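Local coordinates for protein phosphodiesterase MJ0936 (PDB 2AHD) that belongs to the calcineurin-like phosphoesterase superfamily, folding as a compact single-chain alpha/beta protein built round two mixed beta-sheets, at residues M6-D11 and C34-S39; D89-F94 and L112-I117; T121-F126 and Y143-P148. All coordinates share one frame; numbering follows the deposited sequence.

Contact 1 of 3, residues M6-D11 and C34-S39; sequences MSDTHD and CGDFVS
The His10 imidazole carries the carbonyl oxygen of Asp36 over one face. The Asp36 carboxylate comes up to the same ring, OD1 standing 3.2 Å from His10 CE1 with the two planes 50° apart. The Val38 side chain crosses that of His10 at about a right angle, its CG2 4.0 Å from His10 ND1, while the ring of His122 meets that of His10. The second flat group, the Asp11 carboxylate, is held at both oxygens: Ser39 N donates to the syn lone pair of OD1 at 2.9 Å, and Ser39 OG reaches OD2 from the syn side but out of the carboxylate plane, at 2.7 Å. Ser39 OG sits beside its own backbone N (chi1 -69°), which lets one residue offer both donors. These two loops follow the neighbouring parallel strands 3-6 and 30-33 and carry the Asp-x-His and Gly-Asp blocks of the family signature, which in relatives line the metal site. They run in much the same direction, joined first by Cys34 N to Met6 O. Asp36 O then takes two donors, Thr9 N from above the carbonyl plane at 3.1 Å and His10 N close to the C=O axis at 3.0 Å; Asp11 N follows, bonding Phe37 O. Beyond the loops, Asn60 N bonds Asp36 OD2 and His120 N bonds Asp8 OD1.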
# COMPACT_ATOMS: atom_id res chain seq x y z
N MET A 6 -1.49 2.77 -0.89
CA MET A 6 -2.30 2.47 -2.06
C MET A 6 -2.48 0.96 -2.13
O MET A 6 -1.91 0.23 -1.32
CB MET A 6 -1.67 3.07 -3.34
CG MET A 6 -0.37 2.46 -3.81
SD MET A 6 0.43 3.50 -5.02
CE MET A 6 -0.68 3.57 -6.27
N SER A 7 -3.30 0.48 -3.07
CA SER A 7 -3.56 -0.96 -3.21
C SER A 7 -4.46 -1.26 -4.40
O SER A 7 -5.19 -0.39 -4.86
CB SER A 7 -4.20 -1.49 -1.91
OG SER A 7 -4.45 -2.88 -1.98
N ASP A 8 -4.42 -2.49 -4.88
CA ASP A 8 -5.25 -2.92 -6.01
C ASP A 8 -5.37 -1.83 -7.07
O ASP A 8 -6.39 -1.15 -7.14
CB ASP A 8 -6.66 -3.27 -5.53
CG ASP A 8 -6.66 -4.03 -4.23
OD1 ASP A 8 -6.04 -5.10 -4.18
OD2 ASP A 8 -7.28 -3.55 -3.25
N THR A 9 -4.35 -1.67 -7.89
CA THR A 9 -4.39 -0.67 -8.95
C THR A 9 -4.91 -1.29 -10.25
O THR A 9 -5.46 -0.60 -11.11
CB THR A 9 -3.02 -0.09 -9.19
OG1 THR A 9 -2.07 -1.16 -9.30
CG2 THR A 9 -2.64 0.83 -8.05
N HIS A 10 -4.74 -2.60 -10.38
CA HIS A 10 -5.20 -3.35 -11.54
C HIS A 10 -4.97 -2.73 -12.91
O HIS A 10 -5.89 -2.54 -13.69
CB HIS A 10 -6.68 -3.66 -11.36
CG HIS A 10 -6.97 -4.43 -10.11
ND1 HIS A 10 -6.74 -5.78 -10.01
CD2 HIS A 10 -7.38 -4.02 -8.88
CE1 HIS A 10 -6.98 -6.18 -8.77
NE2 HIS A 10 -7.37 -5.13 -8.07
N ASP A 11 -3.71 -2.41 -13.18
CA ASP A 11 -3.29 -1.85 -14.46
C ASP A 11 -3.91 -0.52 -14.90
O ASP A 11 -3.64 -0.04 -16.02
CB ASP A 11 -3.52 -2.89 -15.54
CG ASP A 11 -2.74 -4.15 -15.29
OD1 ASP A 11 -1.84 -4.13 -14.44
OD2 ASP A 11 -3.03 -5.17 -15.95
N CYS A 34 -0.10 -2.49 -1.27
CA CYS A 34 -0.30 -3.87 -0.87
C CYS A 34 -1.06 -4.74 -1.84
O CYS A 34 -1.10 -5.95 -1.68
CB CYS A 34 -1.00 -3.93 0.49
SG CYS A 34 -1.86 -2.43 0.99
N GLY A 35 -1.63 -4.12 -2.85
CA GLY A 35 -2.46 -4.86 -3.79
C GLY A 35 -1.84 -5.41 -5.04
O GLY A 35 -0.65 -5.70 -5.09
N ASP A 36 -2.68 -5.58 -6.04
CA ASP A 36 -2.23 -6.11 -7.31
C ASP A 36 -1.92 -4.95 -8.27
O ASP A 36 -2.82 -4.21 -8.66
CB ASP A 36 -3.31 -6.99 -7.97
CG ASP A 36 -4.00 -7.95 -7.00
OD1 ASP A 36 -5.16 -7.68 -6.62
OD2 ASP A 36 -3.39 -8.97 -6.63
N PHE A 37 -0.65 -4.78 -8.61
CA PHE A 37 -0.30 -3.75 -9.60
C PHE A 37 -0.87 -4.52 -10.73
O PHE A 37 -1.55 -4.00 -11.62
CB PHE A 37 1.21 -3.68 -9.82
CG PHE A 37 2.00 -3.74 -8.57
CD1 PHE A 37 2.04 -4.91 -7.82
CD2 PHE A 37 2.69 -2.62 -8.12
CE1 PHE A 37 2.75 -4.95 -6.64
CE2 PHE A 37 3.40 -2.65 -6.94
CZ PHE A 37 3.43 -3.81 -6.20
N VAL A 38 -0.54 -5.81 -10.63
CA VAL A 38 -0.93 -6.89 -11.51
C VAL A 38 0.03 -7.12 -12.66
O VAL A 38 0.74 -8.12 -12.66
CB VAL A 38 -2.36 -6.69 -12.01
CG1 VAL A 38 -2.46 -7.11 -13.45
CG2 VAL A 38 -3.32 -7.49 -11.16
N SER A 39 0.07 -6.21 -13.64
CA SER A 39 0.93 -6.38 -14.79
C SER A 39 2.29 -5.71 -14.66
O SER A 39 2.40 -4.66 -14.03
CB SER A 39 0.24 -5.87 -16.05
OG SER A 39 -0.85 -6.70 -16.40

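Contact 2 of 3, residues D89-F94 and L112-I117; sequences DDLKFF and LYDVVI
Phe94 lays its CB over the centre of the Tyr113 ring, 3.7 Å from the ring centroid, as a CH-pi contact. The two aromatic rings themselves meet obliquely, their planes 32° apart. This is the seam of a beta-alpha-beta unit, in which strands 91-96 and 115-118 lie side by side and parallel in the five-stranded sheet, with helix 101-110 making the connection. On the face of the sheet that carries Phe93, Val115 CB sits over that ring, offset toward its rim, 3.8 Å from Phe93 CD2, and Ile117 CD1 touches the ring edge in plane. The Phe93 and Val115 side chains lie side by side, pointing the same way. Behind these side chains the strands are joined by backbone bonds: Lys92 O accepts from both Asp114 N and Val115 N, the latter at 2.8 Å, and Ile117 N bonds Phe94 O at 3.0 Å. Further out, Tyr113 OH is bonded to Ser85 OG, Val103 and Ala107 of helix 101-110 pack on Phe94, and Ile3 and Ile5 of the other sheet reach Phe93 and Ile117 respectively. At the entry to the pairing, the Asp114 carboxylate stands in for a backbone acceptor: OD2 takes the N-H of Lys92 on its anti lone pair.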
# COMPACT_ATOMS: atom_id res chain seq x y z
N ASP A 89 8.98 5.69 12.49
CA ASP A 89 8.54 6.67 13.48
C ASP A 89 8.09 5.99 14.76
O ASP A 89 7.08 6.36 15.35
CB ASP A 89 7.39 7.51 12.91
CG ASP A 89 7.88 8.75 12.19
OD1 ASP A 89 8.08 9.77 12.88
OD2 ASP A 89 8.07 8.70 10.96
N ASP A 90 8.84 4.96 15.16
CA ASP A 90 8.55 4.21 16.38
C ASP A 90 7.33 3.29 16.27
O ASP A 90 7.06 2.51 17.18
CB ASP A 90 8.35 5.17 17.56
CG ASP A 90 9.64 5.88 17.97
OD1 ASP A 90 10.60 5.19 18.39
OD2 ASP A 90 9.69 7.13 17.86
N LEU A 91 6.60 3.40 15.16
CA LEU A 91 5.39 2.60 14.95
C LEU A 91 5.66 1.24 14.34
O LEU A 91 6.50 1.10 13.45
CB LEU A 91 4.41 3.36 14.06
CG LEU A 91 3.90 4.65 14.71
CD1 LEU A 91 3.22 5.53 13.67
CD2 LEU A 91 2.96 4.28 15.85
N LYS A 92 4.94 0.24 14.83
CA LYS A 92 5.07 -1.14 14.35
C LYS A 92 4.04 -1.39 13.25
O LYS A 92 2.84 -1.25 13.48
CB LYS A 92 4.83 -2.13 15.50
CG LYS A 92 6.04 -2.99 15.86
CD LYS A 92 7.22 -2.14 16.35
CE LYS A 92 6.88 -1.38 17.62
NZ LYS A 92 8.02 -0.52 18.07
N PHE A 93 4.53 -1.74 12.07
CA PHE A 93 3.67 -2.00 10.92
C PHE A 93 3.62 -3.46 10.52
O PHE A 93 4.55 -4.23 10.77
CB PHE A 93 4.15 -1.22 9.70
CG PHE A 93 3.89 0.26 9.76
CD1 PHE A 93 4.67 1.09 10.54
CD2 PHE A 93 2.87 0.83 9.00
CE1 PHE A 93 4.45 2.47 10.56
CE2 PHE A 93 2.65 2.20 9.03
CZ PHE A 93 3.44 3.02 9.80
N PHE A 94 2.50 -3.84 9.89
CA PHE A 94 2.32 -5.17 9.33
C PHE A 94 1.51 -4.96 8.07
O PHE A 94 0.38 -4.51 8.13
CB PHE A 94 1.56 -6.12 10.23
CG PHE A 94 1.45 -7.49 9.64
CD1 PHE A 94 2.60 -8.22 9.35
CD2 PHE A 94 0.22 -8.06 9.36
CE1 PHE A 94 2.51 -9.49 8.78
CE2 PHE A 94 0.12 -9.33 8.79
CZ PHE A 94 1.28 -10.05 8.50
N LEU A 112 0.81 -6.85 18.40
CA LEU A 112 2.26 -6.71 18.34
C LEU A 112 2.62 -5.60 17.37
O LEU A 112 3.79 -5.26 17.23
CB LEU A 112 2.90 -8.03 17.90
CG LEU A 112 2.61 -9.20 18.83
CD1 LEU A 112 3.09 -10.50 18.21
CD2 LEU A 112 3.27 -8.95 20.16
N TYR A 113 1.61 -5.04 16.71
CA TYR A 113 1.82 -3.97 15.74
C TYR A 113 0.95 -2.77 16.03
O TYR A 113 -0.14 -2.89 16.57
CB TYR A 113 1.51 -4.46 14.33
CG TYR A 113 2.36 -5.62 13.88
CD1 TYR A 113 3.63 -5.41 13.34
CD2 TYR A 113 1.89 -6.93 14.00
CE1 TYR A 113 4.41 -6.48 12.94
CE2 TYR A 113 2.66 -8.00 13.60
CZ TYR A 113 3.92 -7.78 13.06
OH TYR A 113 4.68 -8.84 12.64
N ASP A 114 1.45 -1.59 15.66
CA ASP A 114 0.72 -0.35 15.89
C ASP A 114 -0.26 -0.09 14.76
O ASP A 114 -1.38 0.40 14.99
CB ASP A 114 1.72 0.82 15.98
CG ASP A 114 2.58 0.74 17.21
OD1 ASP A 114 2.03 0.89 18.33
OD2 ASP A 114 3.80 0.53 17.08
N VAL A 115 0.17 -0.43 13.55
CA VAL A 115 -0.63 -0.24 12.36
C VAL A 115 -0.69 -1.53 11.57
O VAL A 115 0.25 -2.30 11.58
CB VAL A 115 -0.01 0.86 11.48
CG1 VAL A 115 -0.96 1.25 10.36
CG2 VAL A 115 0.35 2.07 12.33
N VAL A 116 -1.82 -1.77 10.91
CA VAL A 116 -2.00 -2.95 10.06
C VAL A 116 -2.65 -2.48 8.77
O VAL A 116 -3.77 -1.99 8.77
CB VAL A 116 -2.88 -4.02 10.71
CG1 VAL A 116 -3.02 -5.20 9.79
CG2 VAL A 116 -2.27 -4.48 12.01
N ILE A 117 -1.92 -2.61 7.67
CA ILE A 117 -2.39 -2.17 6.37
C ILE A 117 -2.65 -3.36 5.45
O ILE A 117 -1.87 -4.31 5.43
CB ILE A 117 -1.34 -1.26 5.73
CG1 ILE A 117 -1.01 -0.12 6.69
CG2 ILE A 117 -1.86 -0.74 4.39
CD1 ILE A 117 0.05 0.80 6.19

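Contact 3 of 3, residues T121-F126 and Y143-P148; sequences THERVF and YLTGIP
Leu144 presses one methyl squarely onto the His122 ring: CD1 lies over the ring centre, 3.8 Å from the centroid and 6° off the ring normal, so every ring atom is about equally distant from it. Although this one methyl is so well centred, the two side chains as a whole cross obliquely. Leu144 CG stands anti to its carbonyl carbon (chi1 -51°), on the side of the backbone N, which puts CG itself 4.2 Å from His122 ND1. The second pair is turned differently. The Arg124 chain, extended from CG to NE, crosses Ile147 at about a right angle; NH2 lies 3.8 Å from Ile147 CD1, with Ile147 CG2 over one face of the guanidinium. Between the two pairs, Thr145 turns its methyl to the other segment, and CG2 reaches His122 O at 3.8 Å. His122 closes the Gly-His-x-His block of the calcineurin-like family, and its segment leads into strand 125-128 at the outer edge of the five-stranded sheet; residues 143-148 form the loop that runs into strand 149-154 of the six-stranded one. The contact lies at the surface and is made by packing. Glu139 bonds to both sides of it: OE2 to His122 ND1 and Leu144 N, OE1 to Thr145 OG1. Thr145 OG1 also accepts from Ile147 N at 3.2 Å, an ST turn spanning Gly146, between the residue that meets His122 O and the one that meets Arg124.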
# COMPACT_ATOMS: atom_id res chain seq x y z
N THR A 121 -9.79 -6.46 -0.58
CA THR A 121 -11.24 -6.35 -0.52
C THR A 121 -11.76 -5.24 -1.40
O THR A 121 -12.91 -5.29 -1.82
CB THR A 121 -11.73 -6.10 0.90
OG1 THR A 121 -11.20 -4.87 1.38
CG2 THR A 121 -11.30 -7.24 1.82
N HIS A 122 -10.92 -4.26 -1.69
CA HIS A 122 -11.34 -3.12 -2.51
C HIS A 122 -12.23 -2.25 -1.62
O HIS A 122 -12.66 -1.17 -2.01
CB HIS A 122 -12.14 -3.60 -3.73
CG HIS A 122 -11.31 -4.20 -4.81
ND1 HIS A 122 -10.91 -3.50 -5.92
CD2 HIS A 122 -10.83 -5.46 -4.98
CE1 HIS A 122 -10.22 -4.29 -6.73
NE2 HIS A 122 -10.16 -5.48 -6.18
N GLU A 123 -12.49 -2.73 -0.42
CA GLU A 123 -13.32 -2.01 0.54
C GLU A 123 -12.47 -1.16 1.46
O GLU A 123 -11.92 -1.66 2.43
CB GLU A 123 -14.13 -2.99 1.39
CG GLU A 123 -15.14 -3.80 0.61
CD GLU A 123 -16.15 -2.93 -0.13
OE1 GLU A 123 -17.04 -3.49 -0.81
OE2 GLU A 123 -16.05 -1.69 -0.05
N ARG A 124 -12.37 0.13 1.15
CA ARG A 124 -11.59 1.04 1.97
C ARG A 124 -12.15 1.16 3.38
O ARG A 124 -13.32 1.47 3.58
CB ARG A 124 -11.59 2.43 1.33
CG ARG A 124 -12.95 3.09 1.34
CD ARG A 124 -12.97 4.41 0.62
NE ARG A 124 -14.33 4.93 0.61
CZ ARG A 124 -15.34 4.38 -0.07
NH1 ARG A 124 -15.14 3.30 -0.79
NH2 ARG A 124 -16.55 4.91 0.00
N VAL A 125 -11.29 0.91 4.37
CA VAL A 125 -11.69 1.02 5.77
C VAL A 125 -10.56 1.72 6.52
O VAL A 125 -9.42 1.75 6.06
CB VAL A 125 -11.94 -0.33 6.43
CG1 VAL A 125 -10.65 -0.96 6.84
CG2 VAL A 125 -12.85 -0.16 7.61
N PHE A 126 -10.88 2.26 7.69
CA PHE A 126 -9.92 2.99 8.50
C PHE A 126 -10.47 3.13 9.91
O PHE A 126 -11.03 4.15 10.26
CB PHE A 126 -9.72 4.37 7.87
CG PHE A 126 -9.07 5.37 8.77
CD1 PHE A 126 -7.81 5.12 9.32
CD2 PHE A 126 -9.69 6.58 9.04
CE1 PHE A 126 -7.17 6.08 10.13
CE2 PHE A 126 -9.06 7.55 9.84
CZ PHE A 126 -7.80 7.30 10.39
N TYR A 143 -12.51 0.28 -9.80
CA TYR A 143 -13.35 -0.58 -10.64
C TYR A 143 -14.58 -1.19 -10.02
O TYR A 143 -15.67 -1.13 -10.58
CB TYR A 143 -12.54 -1.73 -11.23
CG TYR A 143 -11.66 -1.35 -12.38
CD1 TYR A 143 -12.12 -0.49 -13.37
CD2 TYR A 143 -10.38 -1.88 -12.51
CE1 TYR A 143 -11.33 -0.17 -14.47
CE2 TYR A 143 -9.58 -1.57 -13.61
CZ TYR A 143 -10.06 -0.71 -14.59
OH TYR A 143 -9.26 -0.39 -15.67
N LEU A 144 -14.41 -1.78 -8.84
CA LEU A 144 -15.51 -2.46 -8.21
C LEU A 144 -16.41 -1.66 -7.28
O LEU A 144 -17.38 -2.19 -6.78
CB LEU A 144 -14.98 -3.73 -7.50
CG LEU A 144 -14.10 -4.66 -8.38
CD1 LEU A 144 -13.68 -5.91 -7.60
CD2 LEU A 144 -14.84 -5.06 -9.67
N THR A 145 -16.10 -0.39 -7.05
CA THR A 145 -16.94 0.44 -6.17
C THR A 145 -17.24 1.78 -6.82
O THR A 145 -18.09 2.53 -6.34
CB THR A 145 -16.26 0.76 -4.79
OG1 THR A 145 -15.15 1.64 -5.01
CG2 THR A 145 -15.79 -0.50 -4.08
N GLY A 146 -16.52 2.08 -7.89
CA GLY A 146 -16.72 3.33 -8.59
C GLY A 146 -16.08 4.51 -7.89
O GLY A 146 -16.24 5.64 -8.31
N ILE A 147 -15.34 4.24 -6.83
CA ILE A 147 -14.67 5.29 -6.07
C ILE A 147 -13.18 5.00 -5.89
O ILE A 147 -12.79 4.28 -4.97
CB ILE A 147 -15.32 5.43 -4.69
CG1 ILE A 147 -16.82 5.63 -4.87
CG2 ILE A 147 -14.70 6.59 -3.93
CD1 ILE A 147 -17.56 5.66 -3.60
N PRO A 148 -12.34 5.55 -6.77
CA PRO A 148 -10.90 5.32 -6.66
C PRO A 148 -10.29 6.10 -5.49
O PRO A 148 -10.49 7.30 -5.37
CB PRO A 148 -10.38 5.77 -8.02
CG PRO A 148 -11.27 6.88 -8.35
CD PRO A 148 -12.64 6.35 -7.96

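From the N terminus, contact 1 closes a loop first, enclosing helix 13-24 and strand 30-33 and drawing together the ends of two neighbouring strands of the six-stranded sheet. Contact 2 comes next, closing round helix 101-110 within the five-stranded sheet. Contact 3 closes last, over strands 125-128 and 133-136, and links the edge of that sheet to the run into strand 149-154 of the other. All three follow in series, none nested or crossed. Contacts 1 and 3 meet in space through their histidines and where His10 O packs on Tyr143. Contacts 1 and 2, about 22 Å apart between centres, still touch through Cys34 and Ile117.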